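Local coordinates for protein putative phosphosugar isomerases (Salmonella typhimurium LT2, PDB 3FKJ) that probably binds phosphorylated sugars and may interconvert them as an isomerase, at residues S230-S242 with L328-M342. Residues are numbered along the deposited sequence; the frame is centred on the assembly and turned at random.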
loop_
_atom_site.group_PDB
_atom_site.type_symbol
_atom_site.label_atom_id
_atom_site.label_comp_id
_atom_site.label_asym_id
_atom_site.label_seq_id
_atom_site.Cartn_x
_atom_site.Cartn_y
_atom_site.Cartn_z
ATOM N N SER A 230 -6.929 8.865 -6.689
ATOM C CA SER A 230 -7.267 7.763 -7.579
ATOM C C SER A 230 -8.562 7.051 -7.221
ATOM O O SER A 230 -9.457 6.926 -8.059
ATOM C CB SER A 230 -6.115 6.773 -7.601
ATOM O OG SER A 230 -6.338 5.775 -8.558
ATOM N N ILE A 231 -8.653 6.599 -5.968
ATOM C CA ILE A 231 -9.768 5.751 -5.521
ATOM C C ILE A 231 -10.994 6.570 -5.069
ATOM O O ILE A 231 -12.118 6.188 -5.364
ATOM C CB ILE A 231 -9.323 4.662 -4.456
ATOM C CG1 ILE A 231 -8.708 5.277 -3.193
ATOM C CG2 ILE A 231 -8.342 3.618 -5.108
ATOM C CD1 ILE A 231 -9.187 4.570 -1.883
ATOM N N CYS A 232 -10.777 7.726 -4.437
ATOM C CA CYS A 232 -11.871 8.507 -3.871
ATOM C C CYS A 232 -12.419 9.597 -4.757
ATOM O O CYS A 232 -13.479 10.099 -4.454
ATOM C CB CYS A 232 -11.446 9.155 -2.541
ATOM S SG CYS A 232 -11.077 7.926 -1.297
ATOM N N ILE A 233 -11.687 10.004 -5.789
ATOM C CA ILE A 233 -12.129 11.085 -6.682
ATOM C C ILE A 233 -12.331 10.567 -8.111
ATOM O O ILE A 233 -13.395 10.744 -8.669
ATOM C CB ILE A 233 -11.143 12.308 -6.722
ATOM C CG1 ILE A 233 -10.988 12.940 -5.328
ATOM C CG2 ILE A 233 -11.568 13.377 -7.805
ATOM C CD1 ILE A 233 -12.241 13.644 -4.753
ATOM N N LEU A 234 -11.334 9.922 -8.692
ATOM C CA LEU A 234 -11.383 9.589 -10.115
ATOM C C LEU A 234 -12.329 8.430 -10.309
ATOM O O LEU A 234 -13.300 8.575 -11.042
ATOM C CB LEU A 234 -9.993 9.344 -10.691
ATOM C CG LEU A 234 -9.117 10.608 -10.868
ATOM C CD1 LEU A 234 -7.708 10.266 -11.351
ATOM C CD2 LEU A 234 -9.721 11.615 -11.854
ATOM N N LEU A 235 -12.108 7.311 -9.587
ATOM C CA LEU A 235 -13.043 6.181 -9.595
ATOM C C LEU A 235 -14.391 6.560 -8.905
ATOM O O LEU A 235 -15.472 6.495 -9.503
ATOM C CB LEU A 235 -12.388 4.958 -8.917
ATOM C CG LEU A 235 -11.183 4.331 -9.631
ATOM C CD1 LEU A 235 -10.459 3.370 -8.708
ATOM C CD2 LEU A 235 -11.595 3.607 -10.917
ATOM N N GLU A 236 -14.329 6.991 -7.656
ATOM C CA GLU A 236 -15.556 7.183 -6.882
ATOM C C GLU A 236 -16.460 8.298 -7.401
ATOM O O GLU A 236 -17.691 8.126 -7.472
ATOM C CB GLU A 236 -15.233 7.460 -5.407
ATOM C CG GLU A 236 -16.458 7.495 -4.481
ATOM C CD GLU A 236 -16.092 7.874 -3.078
ATOM O OE1 GLU A 236 -14.965 7.511 -2.657
ATOM O OE2 GLU A 236 -16.912 8.554 -2.394
HETATM N N MSE A 237 -15.860 9.439 -7.716
HETATM C CA MSE A 237 -16.623 10.693 -7.832
HETATM C C MSE A 237 -16.645 11.233 -9.241
HETATM O O MSE A 237 -17.265 12.272 -9.500
HETATM C CB MSE A 237 -16.071 11.731 -6.874
HETATM C CG MSE A 237 -16.092 11.289 -5.389
HETATM SE SE MSE A 237 -16.157 12.799 -4.105
HETATM C CE MSE A 237 -15.282 11.956 -2.660
ATOM N N GLN A 238 -15.982 10.515 -10.149
ATOM C CA GLN A 238 -15.959 10.883 -11.557
ATOM C C GLN A 238 -16.179 9.748 -12.511
ATOM O O GLN A 238 -16.342 9.988 -13.688
ATOM C CB GLN A 238 -14.639 11.596 -11.926
ATOM C CG GLN A 238 -14.466 12.975 -11.355
ATOM C CD GLN A 238 -15.488 13.955 -11.880
ATOM O OE1 GLN A 238 -15.376 14.424 -12.992
ATOM N NE2 GLN A 238 -16.456 14.292 -11.059
ATOM N N TRP A 239 -16.178 8.515 -12.025
ATOM C CA TRP A 239 -16.208 7.320 -12.875
ATOM C C TRP A 239 -15.138 7.321 -13.985
ATOM O O TRP A 239 -15.435 6.982 -15.107
ATOM C CB TRP A 239 -17.595 7.030 -13.460
ATOM C CG TRP A 239 -18.696 6.991 -12.474
ATOM C CD1 TRP A 239 -18.615 6.618 -11.147
ATOM C CD2 TRP A 239 -20.086 7.268 -12.732
ATOM N NE1 TRP A 239 -19.862 6.703 -10.561
ATOM C CE2 TRP A 239 -20.781 7.105 -11.504
ATOM C CE3 TRP A 239 -20.814 7.647 -13.880
ATOM C CZ2 TRP A 239 -22.164 7.330 -11.391
ATOM C CZ3 TRP A 239 -22.184 7.880 -13.755
ATOM C CH2 TRP A 239 -22.840 7.708 -12.519
ATOM N N ILE A 240 -13.895 7.662 -13.629
ATOM C CA ILE A 240 -12.737 7.638 -14.553
ATOM C C ILE A 240 -11.801 6.526 -14.078
ATOM O O ILE A 240 -11.446 6.466 -12.902
ATOM C CB ILE A 240 -11.965 9.001 -14.525
ATOM C CG1 ILE A 240 -12.805 10.118 -15.147
ATOM C CG2 ILE A 240 -10.590 8.885 -15.220
ATOM C CD1 ILE A 240 -12.422 11.554 -14.655
ATOM N N ASN A 241 -11.410 5.646 -14.993
ATOM C CA ASN A 241 -10.583 4.538 -14.652
ATOM C C ASN A 241 -9.255 5.091 -14.160
ATOM O O ASN A 241 -8.735 6.070 -14.720
ATOM C CB ASN A 241 -10.326 3.649 -15.865
ATOM C CG ASN A 241 -11.576 3.044 -16.428
ATOM O OD1 ASN A 241 -12.157 2.138 -15.836
ATOM N ND2 ASN A 241 -11.972 3.509 -17.619
ATOM N N SER A 242 -8.725 4.493 -13.108
ATOM C CA SER A 242 -7.526 5.031 -12.493
ATOM C C SER A 242 -6.779 3.989 -11.687
ATOM O O SER A 242 -7.372 3.034 -11.130
ATOM C CB SER A 242 -7.885 6.250 -11.606
ATOM O OG SER A 242 -6.742 6.919 -11.122
ATOM N N LEU A 328 -12.698 20.008 -12.761
ATOM C CA LEU A 328 -12.885 18.850 -13.644
ATOM C C LEU A 328 -14.334 18.403 -13.649
ATOM O O LEU A 328 -14.939 18.226 -14.728
ATOM C CB LEU A 328 -11.991 17.706 -13.234
ATOM C CG LEU A 328 -11.995 16.483 -14.123
ATOM C CD1 LEU A 328 -11.441 16.886 -15.488
ATOM C CD2 LEU A 328 -11.177 15.375 -13.465
ATOM N N ALA A 329 -14.905 18.287 -12.448
ATOM C CA ALA A 329 -16.310 17.882 -12.289
ATOM C C ALA A 329 -17.260 18.817 -13.047
ATOM O O ALA A 329 -18.209 18.363 -13.662
ATOM C CB ALA A 329 -16.693 17.781 -10.793
ATOM N N THR A 330 -16.999 20.115 -13.013
ATOM C CA THR A 330 -17.853 21.079 -13.747
ATOM C C THR A 330 -17.663 20.886 -15.249
ATOM O O THR A 330 -18.650 20.715 -15.956
ATOM C CB THR A 330 -17.573 22.530 -13.315
ATOM O OG1 THR A 330 -17.457 22.563 -11.887
ATOM C CG2 THR A 330 -18.709 23.482 -13.743
ATOM N N ALA A 331 -16.401 20.836 -15.717
ATOM C CA ALA A 331 -16.103 20.590 -17.150
ATOM C C ALA A 331 -16.726 19.302 -17.662
ATOM O O ALA A 331 -17.127 19.243 -18.816
ATOM C CB ALA A 331 -14.619 20.560 -17.422
ATOM N N ARG A 332 -16.820 18.280 -16.805
ATOM C CA ARG A 332 -17.378 17.002 -17.222
ATOM C C ARG A 332 -18.867 16.855 -16.971
ATOM O O ARG A 332 -19.415 15.819 -17.262
ATOM C CB ARG A 332 -16.643 15.849 -16.547
ATOM C CG ARG A 332 -15.163 15.807 -16.885
ATOM C CD ARG A 332 -14.469 14.653 -16.195
ATOM N NE ARG A 332 -14.796 13.348 -16.780
ATOM C CZ ARG A 332 -15.568 12.410 -16.222
ATOM N NH1 ARG A 332 -16.179 12.607 -15.065
ATOM N NH2 ARG A 332 -15.758 11.264 -16.850
ATOM N N ASN A 333 -19.516 17.866 -16.412
ATOM C CA ASN A 333 -20.930 17.767 -16.065
ATOM C C ASN A 333 -21.236 16.558 -15.180
ATOM O O ASN A 333 -22.253 15.869 -15.363
ATOM C CB ASN A 333 -21.770 17.741 -17.343
ATOM C CG ASN A 333 -23.086 18.430 -17.188
ATOM O OD1 ASN A 333 -23.222 19.374 -16.401
ATOM N ND2 ASN A 333 -24.084 17.972 -17.946
ATOM N N HIS A 334 -20.330 16.316 -14.224
ATOM C CA HIS A 334 -20.399 15.193 -13.317
ATOM C C HIS A 334 -20.090 15.717 -11.887
ATOM O O HIS A 334 -18.925 15.822 -11.489
ATOM C CB HIS A 334 -19.411 14.122 -13.782
ATOM C CG HIS A 334 -19.476 12.837 -13.017
ATOM N ND1 HIS A 334 -19.563 11.616 -13.645
ATOM C CD2 HIS A 334 -19.418 12.571 -11.687
ATOM C CE1 HIS A 334 -19.535 10.655 -12.741
ATOM N NE2 HIS A 334 -19.462 11.209 -11.541
ATOM N N PRO A 335 -21.131 16.149 -11.153
ATOM C CA PRO A 335 -20.875 16.608 -9.775
ATOM C C PRO A 335 -20.138 15.566 -8.899
ATOM O O PRO A 335 -20.284 14.357 -9.070
ATOM C CB PRO A 335 -22.270 16.913 -9.234
ATOM C CG PRO A 335 -23.091 17.241 -10.500
ATOM C CD PRO A 335 -22.544 16.336 -11.564
ATOM N N LEU A 336 -19.337 16.070 -7.968
ATOM C CA LEU A 336 -18.504 15.206 -7.134
ATOM C C LEU A 336 -19.383 14.319 -6.224
ATOM O O LEU A 336 -18.983 13.237 -5.827
ATOM C CB LEU A 336 -17.495 16.048 -6.352
ATOM C CG LEU A 336 -16.338 16.596 -7.183
ATOM C CD1 LEU A 336 -15.558 17.665 -6.415
ATOM C CD2 LEU A 336 -15.389 15.448 -7.669
ATOM N N THR A 337 -20.615 14.749 -5.998
ATOM C CA THR A 337 -21.565 14.033 -5.168
ATOM C C THR A 337 -22.328 12.939 -5.947
ATOM O O THR A 337 -23.110 12.225 -5.362
ATOM C CB THR A 337 -22.576 15.052 -4.539
ATOM O OG1 THR A 337 -23.141 15.838 -5.577
ATOM C CG2 THR A 337 -21.878 16.034 -3.526
ATOM N N THR A 338 -22.094 12.793 -7.249
ATOM C CA THR A 338 -22.684 11.696 -8.033
ATOM C C THR A 338 -22.289 10.311 -7.509
ATOM O O THR A 338 -21.084 9.979 -7.469
ATOM C CB THR A 338 -22.196 11.721 -9.521
ATOM O OG1 THR A 338 -22.429 12.998 -10.105
ATOM C CG2 THR A 338 -22.880 10.616 -10.364
ATOM N N ARG A 339 -23.286 9.483 -7.196
ATOM C CA ARG A 339 -23.083 8.034 -6.939
ATOM C C ARG A 339 -24.141 7.161 -7.625
ATOM O O ARG A 339 -25.310 7.530 -7.701
ATOM C CB ARG A 339 -23.118 7.704 -5.449
ATOM C CG ARG A 339 -22.173 8.476 -4.586
ATOM C CD ARG A 339 -20.709 8.127 -4.828
ATOM N NE ARG A 339 -19.869 8.844 -3.865
ATOM C CZ ARG A 339 -19.527 10.136 -3.944
ATOM N NH1 ARG A 339 -19.860 10.893 -4.980
ATOM N NH2 ARG A 339 -18.798 10.669 -2.991
ATOM N N ARG A 340 -23.755 5.993 -8.133
ATOM C CA ARG A 340 -24.765 5.013 -8.521
ATOM C C ARG A 340 -24.906 3.882 -7.497
ATOM O O ARG A 340 -25.891 3.140 -7.509
ATOM C CB ARG A 340 -24.536 4.487 -9.945
ATOM C CG ARG A 340 -23.216 3.811 -10.186
ATOM C CD ARG A 340 -22.984 3.613 -11.645
ATOM N NE ARG A 340 -21.566 3.560 -11.964
ATOM C CZ ARG A 340 -21.088 3.427 -13.205
ATOM N NH1 ARG A 340 -21.911 3.303 -14.243
ATOM N NH2 ARG A 340 -19.788 3.443 -13.429
ATOM N N TYR A 341 -23.956 3.761 -6.582
ATOM C CA TYR A 341 -24.049 2.691 -5.583
ATOM C C TYR A 341 -24.034 3.184 -4.162
ATOM O O TYR A 341 -24.887 2.808 -3.366
ATOM C CB TYR A 341 -22.932 1.690 -5.782
ATOM C CG TYR A 341 -22.899 1.109 -7.158
ATOM C CD1 TYR A 341 -24.033 0.520 -7.720
ATOM C CD2 TYR A 341 -21.738 1.170 -7.920
ATOM C CE1 TYR A 341 -24.001 -0.019 -8.996
ATOM C CE2 TYR A 341 -21.697 0.638 -9.207
ATOM C CZ TYR A 341 -22.833 0.036 -9.728
ATOM O OH TYR A 341 -22.792 -0.491 -10.981
HETATM N N MSE A 342 -23.039 4.004 -3.832
HETATM C CA MSE A 342 -22.876 4.485 -2.460
HETATM C C MSE A 342 -24.062 5.336 -2.021
HETATM O O MSE A 342 -24.461 6.284 -2.704
HETATM C CB MSE A 342 -21.576 5.282 -2.338
HETATM C CG MSE A 342 -21.136 5.537 -0.923
HETATM SE SE MSE A 342 -19.550 6.646 -0.868
HETATM C CE MSE A 342 -18.567 5.747 -2.260
HETATM O O HOH W 1 -19.318 9.568 -9.395
#
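Q238 and R332 illustrate how one residue near the end of a helix can be held by a distant loop through both its backbone and its side chain. The amide of Q238 works in both directions: NE2 gives a fairly straight bond (158°) to H334 O at 2.9 Å, lying close to the amide plane, while OE1 takes R332 NH1 at 2.9 Å from above the carbonyl plane. R332 NH1 also reaches Q238 O, here on a lone pair. A bend at chi2 (-64°) folds the glutamine back far enough to do this. I240 CD1 covers the centre of one guanidinium face. Q238 CA makes a CH-pi contact with one face of the H334 ring, 3.8 Å from its centroid, and a water joins H334 NE2 to E236 O and T338 O. All this happens where helix 223-238 turns into strand 241-246, the outermost within the chain of a four-stranded parallel sheet, in an alpha/beta arrangement as in SIS domains; helix 313-331 ends in a Schellman motif at N333, and the C-terminal tail then runs across the turn. W239, with positive phi, is clasped between two residues of that tail. H334 directs its edge at one face, an edge-to-face pair with planes at 83°, and the guanidinium of R340 lies almost flat on the other. R340 forms a salt bridge with E259 of the second subunit, and E256 of that subunit is the polar partner of W239, which sets this sandwich at the dimer interface. Another salt bridge joins E236 OE2 to R339 NH2 at 2.9 Å, though its hydrogen bond is weak and the two planes are steeply inclined; the M342 CE methyl lies beside the carboxylate, and R339 NH1 bonds L336 O and T338 O. L336 belongs to the packed side, its CD2 3.9 Å from M237 CB, whereas P335 and T337, on the outer turn from P335 to T338, face solvent.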